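Local coordinates for LPXTG family cell surface protein Fms2 (Enterococcus faecium DO, PDB 5FCE), which probably works in host-ligand adhesion as a cell-wall-attached surface protein, with this chain forming its immunoglobulin-like ligand-binding region, at residues 11-16 with 22-27; 63-66 with 70-73. One frame throughout, in Å; residues are numbered along the deposited sequence.

Contact 1 (11-16 with 22-27)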
ATOM      1  N   ASP A  11      11.790   2.650  -3.182  1.00 21.42           N
ATOM      2  CA  ASP A  11      12.747   3.243  -2.229  1.00 20.91           C
ATOM      3  C   ASP A  11      12.228   4.504  -1.533  1.00 22.11           C
ATOM      4  O   ASP A  11      12.826   4.978  -0.552  1.00 22.93           O
ATOM      5  CB  ASP A  11      14.169   3.456  -2.809  1.00 24.14           C
ATOM      6  CG  ASP A  11      14.180   4.093  -4.190  1.00 26.94           C
ATOM      7  OD1 ASP A  11      13.130   4.540  -4.696  1.00 26.17           O
ATOM      8  OD2 ASP A  11      15.286   4.149  -4.778  1.00 32.96           O
ATOM      9  N   ARG A  12      11.112   5.028  -2.036  1.00 20.74           N
ATOM     10  CA  ARG A  12      10.429   6.150  -1.402  1.00 20.91           C
ATOM     11  C   ARG A  12       9.400   5.719  -0.362  1.00 18.27           C
ATOM     12  O   ARG A  12       8.853   6.559   0.339  1.00 20.35           O
ATOM     13  CB  ARG A  12       9.777   7.044  -2.451  1.00 22.93           C
ATOM     14  CG  ARG A  12      10.790   7.860  -3.254  1.00 26.98           C
ATOM     15  CD  ARG A  12      10.143   8.398  -4.515  1.00 30.48           C
ATOM     16  NE  ARG A  12      10.622   9.735  -4.859  1.00 34.53           N
ATOM     17  CZ  ARG A  12      10.143  10.465  -5.864  1.00 34.75           C
ATOM     18  NH1 ARG A  12       9.165   9.985  -6.621  1.00 36.05           N
ATOM     19  NH2 ARG A  12      10.632  11.674  -6.112  1.00 35.79           N
ATOM     20  N   ILE A  13       9.153   4.417  -0.250  1.00 17.43           N
ATOM     21  CA  ILE A  13       8.321   3.901   0.847  1.00 17.10           C
ATOM     22  C   ILE A  13       9.102   4.084   2.146  1.00 18.03           C
ATOM     23  O   ILE A  13      10.300   3.780   2.198  1.00 17.30           O
ATOM     24  CB  ILE A  13       7.963   2.414   0.644  1.00 15.35           C
ATOM     25  CG1 ILE A  13       7.000   2.263  -0.550  1.00 15.83           C
ATOM     26  CG2 ILE A  13       7.352   1.805   1.926  1.00 16.23           C
ATOM     27  CD1 ILE A  13       6.753   0.818  -0.986  1.00 15.65           C
ATOM     28  N   VAL A  14       8.434   4.584   3.189  1.00 16.78           N
ATOM     29  CA  VAL A  14       9.090   4.775   4.481  1.00 16.59           C
ATOM     30  C   VAL A  14       8.474   3.899   5.569  1.00 17.53           C
ATOM     31  O   VAL A  14       7.257   3.881   5.731  1.00 17.86           O
ATOM     32  CB  VAL A  14       9.045   6.252   4.929  1.00 18.54           C
ATOM     33  CG1 VAL A  14       9.692   6.416   6.319  1.00 17.16           C
ATOM     34  CG2 VAL A  14       9.744   7.147   3.907  1.00 20.39           C
ATOM     35  N   TYR A  15       9.304   3.147   6.290  1.00 17.86           N
ATOM     36  CA  TYR A  15       8.844   2.485   7.510  1.00 18.03           C
ATOM     37  C   TYR A  15       9.349   3.329   8.673  1.00 19.21           C
ATOM     38  O   TYR A  15      10.555   3.439   8.872  1.00 19.05           O
ATOM     39  CB  TYR A  15       9.413   1.064   7.627  1.00 16.88           C
ATOM     40  CG  TYR A  15       8.901   0.282   8.825  1.00 17.15           C
ATOM     41  CD1 TYR A  15       9.465   0.444  10.095  1.00 18.95           C
ATOM     42  CD2 TYR A  15       7.858  -0.632   8.685  1.00 18.70           C
ATOM     43  CE1 TYR A  15       8.983  -0.272  11.188  1.00 19.78           C
ATOM     44  CE2 TYR A  15       7.377  -1.354   9.772  1.00 18.04           C
ATOM     45  CZ  TYR A  15       7.951  -1.175  11.016  1.00 19.55           C
ATOM     46  OH  TYR A  15       7.476  -1.886  12.100  1.00 21.94           O
ATOM     47  N   ASP A  16       8.426   3.934   9.420  1.00 19.64           N
ATOM     48  CA  ASP A  16       8.770   4.713  10.611  1.00 21.50           C
ATOM     49  C   ASP A  16       8.674   3.805  11.848  1.00 21.18           C
ATOM     50  O   ASP A  16       7.595   3.376  12.238  1.00 20.28           O
ATOM     51  CB  ASP A  16       7.833   5.933  10.715  1.00 21.41           C
ATOM     52  CG  ASP A  16       8.198   6.889  11.849  1.00 25.17           C
ATOM     53  OD1 ASP A  16       8.463   6.428  12.979  1.00 25.41           O
ATOM     54  OD2 ASP A  16       8.202   8.122  11.608  1.00 28.64           O
ATOM     55  N   ILE A  22       3.762   2.882   8.026  1.00 17.91           N
ATOM     56  CA  ILE A  22       4.327   2.751   6.696  1.00 18.42           C
ATOM     57  C   ILE A  22       3.675   3.761   5.769  1.00 17.82           C
ATOM     58  O   ILE A  22       2.442   3.827   5.667  1.00 17.28           O
ATOM     59  CB  ILE A  22       4.134   1.333   6.126  1.00 17.52           C
ATOM     60  CG1 ILE A  22       4.821   0.314   7.041  1.00 17.60           C
ATOM     61  CG2 ILE A  22       4.682   1.247   4.698  1.00 16.09           C
ATOM     62  CD1 ILE A  22       4.503  -1.146   6.731  1.00 16.95           C
ATOM     63  N   THR A  23       4.507   4.563   5.112  1.00 16.79           N
ATOM     64  CA  THR A  23       4.037   5.568   4.172  1.00 17.69           C
ATOM     65  C   THR A  23       4.374   5.123   2.744  1.00 17.87           C
ATOM     66  O   THR A  23       5.535   4.822   2.427  1.00 16.84           O
ATOM     67  CB  THR A  23       4.663   6.941   4.498  1.00 20.23           C
ATOM     68  OG1 THR A  23       4.203   7.370   5.792  1.00 21.75           O
ATOM     69  CG2 THR A  23       4.272   7.962   3.472  1.00 21.36           C
ATOM     70  N   ILE A  24       3.354   5.071   1.889  1.00 16.45           N
ATOM     71  CA  ILE A  24       3.511   4.580   0.520  1.00 18.50           C
ATOM     72  C   ILE A  24       3.011   5.592  -0.489  1.00 17.40           C
ATOM     73  O   ILE A  24       1.814   5.895  -0.539  1.00 18.29           O
ATOM     74  CB  ILE A  24       2.723   3.277   0.289  1.00 17.90           C
ATOM     75  CG1 ILE A  24       3.139   2.219   1.303  1.00 16.98           C
ATOM     76  CG2 ILE A  24       2.963   2.756  -1.113  1.00 18.50           C
ATOM     77  CD1 ILE A  24       2.226   1.003   1.356  1.00 19.20           C
ATOM     78  N   PRO A  25       3.923   6.109  -1.320  1.00 18.19           N
ATOM     79  CA  PRO A  25       3.518   7.038  -2.374  1.00 19.19           C
ATOM     80  C   PRO A  25       3.104   6.259  -3.607  1.00 19.64           C
ATOM     81  O   PRO A  25       3.938   5.579  -4.216  1.00 21.66           O
ATOM     82  CB  PRO A  25       4.794   7.849  -2.645  1.00 21.76           C
ATOM     83  CG  PRO A  25       5.937   7.000  -2.121  1.00 20.58           C
ATOM     84  CD  PRO A  25       5.370   5.832  -1.343  1.00 18.76           C
ATOM     85  N   VAL A  26       1.825   6.326  -3.954  1.00 19.75           N
ATOM     86  CA  VAL A  26       1.354   5.637  -5.147  1.00 18.80           C
ATOM     87  C   VAL A  26       1.095   6.627  -6.275  1.00 18.09           C
ATOM     88  O   VAL A  26       0.702   7.770  -6.041  1.00 19.48           O
ATOM     89  CB  VAL A  26       0.088   4.789  -4.868  1.00 17.89           C
ATOM     90  CG1 VAL A  26       0.341   3.823  -3.698  1.00 18.76           C
ATOM     91  CG2 VAL A  26      -1.098   5.678  -4.544  1.00 18.51           C
ATOM     92  N   LYS A  27       1.356   6.189  -7.498  1.00 17.98           N
ATOM     93  CA  LYS A  27       1.077   7.012  -8.679  1.00 18.49           C
ATOM     94  C   LYS A  27       0.017   6.334  -9.542  1.00 17.26           C
ATOM     95  O   LYS A  27       0.250   5.266 -10.113  1.00 17.83           O
ATOM     96  CB  LYS A  27       2.359   7.260  -9.486  1.00 21.46           C
ATOM     97  CG  LYS A  27       2.164   8.185 -10.689  1.00 20.42           C
ATOM     98  CD  LYS A  27       3.467   8.520 -11.420  1.00 24.00           C
ATOM     99  CE  LYS A  27       3.979   7.352 -12.257  1.00 23.72           C
ATOM    100  NZ  LYS A  27       4.729   7.757 -13.499  1.00 21.77           N
TER
HETATM  101  O   HOH W   1       6.695   7.704   1.528  1.00 23.63           O
HETATM  102  O   HOH W   2       5.996   6.458   7.631  1.00 20.15           O

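Contact 2 (63-66 with 70-73)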
ATOM      1  N   VAL A  63     -11.580   9.853  -1.748  1.00 21.02           N
ATOM      2  CA  VAL A  63     -10.218   9.979  -2.228  1.00 20.08           C
ATOM      3  C   VAL A  63     -10.243  10.517  -3.656  1.00 21.77           C
ATOM      4  O   VAL A  63     -11.102  10.142  -4.471  1.00 21.29           O
ATOM      5  CB  VAL A  63      -9.479   8.626  -2.145  1.00 21.22           C
ATOM      6  CG1 VAL A  63      -8.064   8.745  -2.713  1.00 19.48           C
ATOM      7  CG2 VAL A  63      -9.425   8.137  -0.709  1.00 19.84           C
ATOM      8  N   GLN A  64      -9.329  11.437  -3.932  1.00 22.73           N
ATOM      9  CA  GLN A  64      -9.201  12.051  -5.243  1.00 23.57           C
ATOM     10  C   GLN A  64      -7.824  11.696  -5.807  1.00 22.58           C
ATOM     11  O   GLN A  64      -6.801  12.198  -5.328  1.00 23.87           O
ATOM     12  CB  GLN A  64      -9.357  13.564  -5.080  1.00 24.75           C
ATOM     13  CG  GLN A  64      -9.034  14.416  -6.289  1.00 29.25           C
ATOM     14  CD  GLN A  64      -8.756  15.862  -5.888  1.00 34.22           C
ATOM     15  OE1 GLN A  64      -7.733  16.442  -6.266  1.00 34.81           O
ATOM     16  NE2 GLN A  64      -9.665  16.444  -5.103  1.00 36.12           N
ATOM     17  N   TRP A  65      -7.805  10.805  -6.797  1.00 21.62           N
ATOM     18  CA  TRP A  65      -6.574  10.415  -7.473  1.00 20.97           C
ATOM     19  C   TRP A  65      -6.455  11.160  -8.795  1.00 21.69           C
ATOM     20  O   TRP A  65      -7.410  11.218  -9.576  1.00 21.75           O
ATOM     21  CB  TRP A  65      -6.544   8.903  -7.719  1.00 19.07           C
ATOM     22  CG  TRP A  65      -6.260   8.097  -6.475  1.00 18.57           C
ATOM     23  CD1 TRP A  65      -5.250   8.310  -5.567  1.00 19.53           C
ATOM     24  CD2 TRP A  65      -6.968   6.935  -6.018  1.00 17.45           C
ATOM     25  NE1 TRP A  65      -5.302   7.358  -4.572  1.00 17.91           N
ATOM     26  CE2 TRP A  65      -6.350   6.506  -4.824  1.00 17.27           C
ATOM     27  CE3 TRP A  65      -8.073   6.217  -6.499  1.00 18.02           C
ATOM     28  CZ2 TRP A  65      -6.802   5.396  -4.100  1.00 19.00           C
ATOM     29  CZ3 TRP A  65      -8.516   5.109  -5.776  1.00 17.77           C
ATOM     30  CH2 TRP A  65      -7.883   4.713  -4.592  1.00 16.37           C
ATOM     31  N   THR A  66      -5.291  11.756  -9.018  1.00 21.25           N
ATOM     32  CA  THR A  66      -5.007  12.456 -10.258  1.00 22.54           C
ATOM     33  C   THR A  66      -3.898  11.734 -11.005  1.00 20.52           C
ATOM     34  O   THR A  66      -2.826  11.490 -10.448  1.00 19.34           O
ATOM     35  CB  THR A  66      -4.580  13.894  -9.986  1.00 22.44           C
ATOM     36  OG1 THR A  66      -5.625  14.557  -9.261  1.00 26.37           O
ATOM     37  CG2 THR A  66      -4.336  14.619 -11.283  1.00 25.09           C
ATOM     38  N   GLU A  70       1.555  11.788  -7.379  1.00 21.52           N
ATOM     39  CA  GLU A  70       1.733  10.909  -6.222  1.00 22.05           C
ATOM     40  C   GLU A  70       0.695  11.144  -5.132  1.00 21.18           C
ATOM     41  O   GLU A  70       0.362  12.284  -4.801  1.00 21.01           O
ATOM     42  CB  GLU A  70       3.142  11.034  -5.635  1.00 24.45           C
ATOM     43  CG  GLU A  70       4.132  10.031  -6.222  1.00 26.22           C
ATOM     44  CD  GLU A  70       5.501  10.129  -5.587  1.00 28.75           C
ATOM     45  OE1 GLU A  70       5.678  10.974  -4.684  1.00 29.80           O
ATOM     46  OE2 GLU A  70       6.392   9.349  -5.989  1.00 32.55           O
ATOM     47  N   TYR A  71       0.176  10.046  -4.599  1.00 20.00           N
ATOM     48  CA  TYR A  71      -0.806  10.088  -3.533  1.00 20.51           C
ATOM     49  C   TYR A  71      -0.217   9.279  -2.391  1.00 20.57           C
ATOM     50  O   TYR A  71       0.342   8.196  -2.605  1.00 20.13           O
ATOM     51  CB  TYR A  71      -2.142   9.487  -3.995  1.00 20.32           C
ATOM     52  CG  TYR A  71      -3.159   9.430  -2.877  1.00 20.60           C
ATOM     53  CD1 TYR A  71      -3.254   8.312  -2.050  1.00 20.74           C
ATOM     54  CD2 TYR A  71      -4.001  10.505  -2.625  1.00 21.22           C
ATOM     55  CE1 TYR A  71      -4.165   8.266  -1.015  1.00 19.57           C
ATOM     56  CE2 TYR A  71      -4.919  10.467  -1.584  1.00 20.14           C
ATOM     57  CZ  TYR A  71      -4.999   9.344  -0.789  1.00 21.19           C
ATOM     58  OH  TYR A  71      -5.908   9.293   0.247  1.00 21.55           O
ATOM     59  N   THR A  72      -0.320   9.804  -1.177  1.00 19.62           N
ATOM     60  CA  THR A  72       0.344   9.168  -0.059  1.00 19.99           C
ATOM     61  C   THR A  72      -0.616   8.378   0.821  1.00 20.03           C
ATOM     62  O   THR A  72      -1.540   8.931   1.405  1.00 21.11           O
ATOM     63  CB  THR A  72       1.094  10.194   0.784  1.00 22.14           C
ATOM     64  OG1 THR A  72       2.221  10.673   0.036  1.00 26.10           O
ATOM     65  CG2 THR A  72       1.585   9.553   2.042  1.00 20.90           C
ATOM     66  N   ILE A  73      -0.386   7.074   0.898  1.00 18.69           N
ATOM     67  CA  ILE A  73      -1.145   6.201   1.779  1.00 18.57           C
ATOM     68  C   ILE A  73      -0.334   5.956   3.045  1.00 19.24           C
ATOM     69  O   ILE A  73       0.881   5.714   2.987  1.00 19.69           O
ATOM     70  CB  ILE A  73      -1.470   4.865   1.093  1.00 18.98           C
ATOM     71  CG1 ILE A  73      -2.315   5.117  -0.159  1.00 19.87           C
ATOM     72  CG2 ILE A  73      -2.214   3.935   2.046  1.00 19.06           C
ATOM     73  CD1 ILE A  73      -2.464   3.915  -1.084  1.00 19.83           C
TER

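Contact 1 (11-16 with 22-27)
Val14 and Thr23 face each other as the hydrogen-bonded pair of an antiparallel beta hairpin, strands 14-16 and 21-28, in the SgrA immunoglobulin-like domain. Val14 N donates its N-H to Thr23 O at 3.0 Å (161° at the hydrogen), and Thr23 N returns a bond to Val14 O at 2.9 Å (166°). Next to them, Tyr15 and Ile22 form the non-hydrogen-bonded pair. Their side chains leave the opposite face of the sheet from Val14 and Thr23, and the phenol lies obliquely to the isoleucine, with Tyr15 CD2 3.6 Å from Ile22 CG1. Tyr15 CG is trans to its own backbone N (chi1 -176°), which lays the ring beside Ile22. Ile84 of helix 81-85 touches both residues.

Ile13, just ahead of the short strand, meets strand 21-28 with two branches. Its CG2 meets Ile22 CG2 at 3.9 Å, while CG1 lies by Ile24 CG2 and packs against Pro25 CD at 4.0 Å, roughly square to the proline. The rim of that proline ring also rests on Arg12, CG against CB. Beyond this the arginine leads away from the hairpin to a salt bridge with Glu70.

Further out, the hairpin is set between neighbours in a larger sheet: backbone bonds tie Ile13 and Tyr15 to strand 112-114, and Ile22 and Ile24 to strand 71-76. Waters line the side bearing Val14 and Thr23. One lies 2.7 Å from Thr23 OG1 and reaches Val14 O weakly; the other donates firmly to Arg12 O and weakly to Thr23 O. Thr23 O thus takes the Val14 N-H, a weak water and, at 3.3 Å, a CA-H...O contact from Ile13 CA.

Contact 2 (63-66 with 70-73)
Tyr71 reaches across to Trp65 and Val63, bridging strands 63-65 and 71-76, whose backbones are too far apart here to pair. The two rings make a T-shaped, edge-to-face stack: the five-membered ring of Trp65 turns its NE1-CD1 edge to the face of Tyr71, with planes at 82° and centroids 4.6 Å apart. The approach is off-centre, so Trp65 NE1 sits 3.4 Å from Tyr71 CD1, toward the rim, while Trp65 CD1 lies 3.6 Å from Tyr71 CG. Tyr71 holds CG trans to its backbone N (chi1 176°), which sends the phenol out toward strand 63-65.

Val63 fills the angle between the rings. Its CG1 rests over one face of the indole and also touches Tyr71 CZ at 3.7 Å. Ile73 CG1 comes up to the phenol edge in the ring plane. Outside the two segments the indole also touches Val37, Val94 and Tyr96, and pairs edge-to-face with Phe6. The contact joins the two-stranded sheet of 32-34 and 63-65 to strand 71-76 of the mixed sheet.

With no hydrogen bond between the segments, cohesion here comes from van der Waals packing, probably helped by the polar indole N-H edge lying over the electron-rich tyrosine ring.

Strand 21-28 is what connects the two contacts. In contact 1 it pairs with strand 14-16, and along its other edge it pairs with strand 71-76, which supplies one half of contact 2; Val26 N to Tyr71 O and Ile24 N to Ile73 O are probable backbone bonds joining them. Contact 1, nearer the centre of the chain, is the more buried, and combines backbone bonds with mostly aliphatic packing, one tyrosine ring included, inside one sheet. Contact 2 lies farther out, is partly buried, and spans two different sheets chiefly through side chains, an aromatic pair with a valine. Pro25 against Glu70 and Thr23 against Thr72 also pack directly between the contacts.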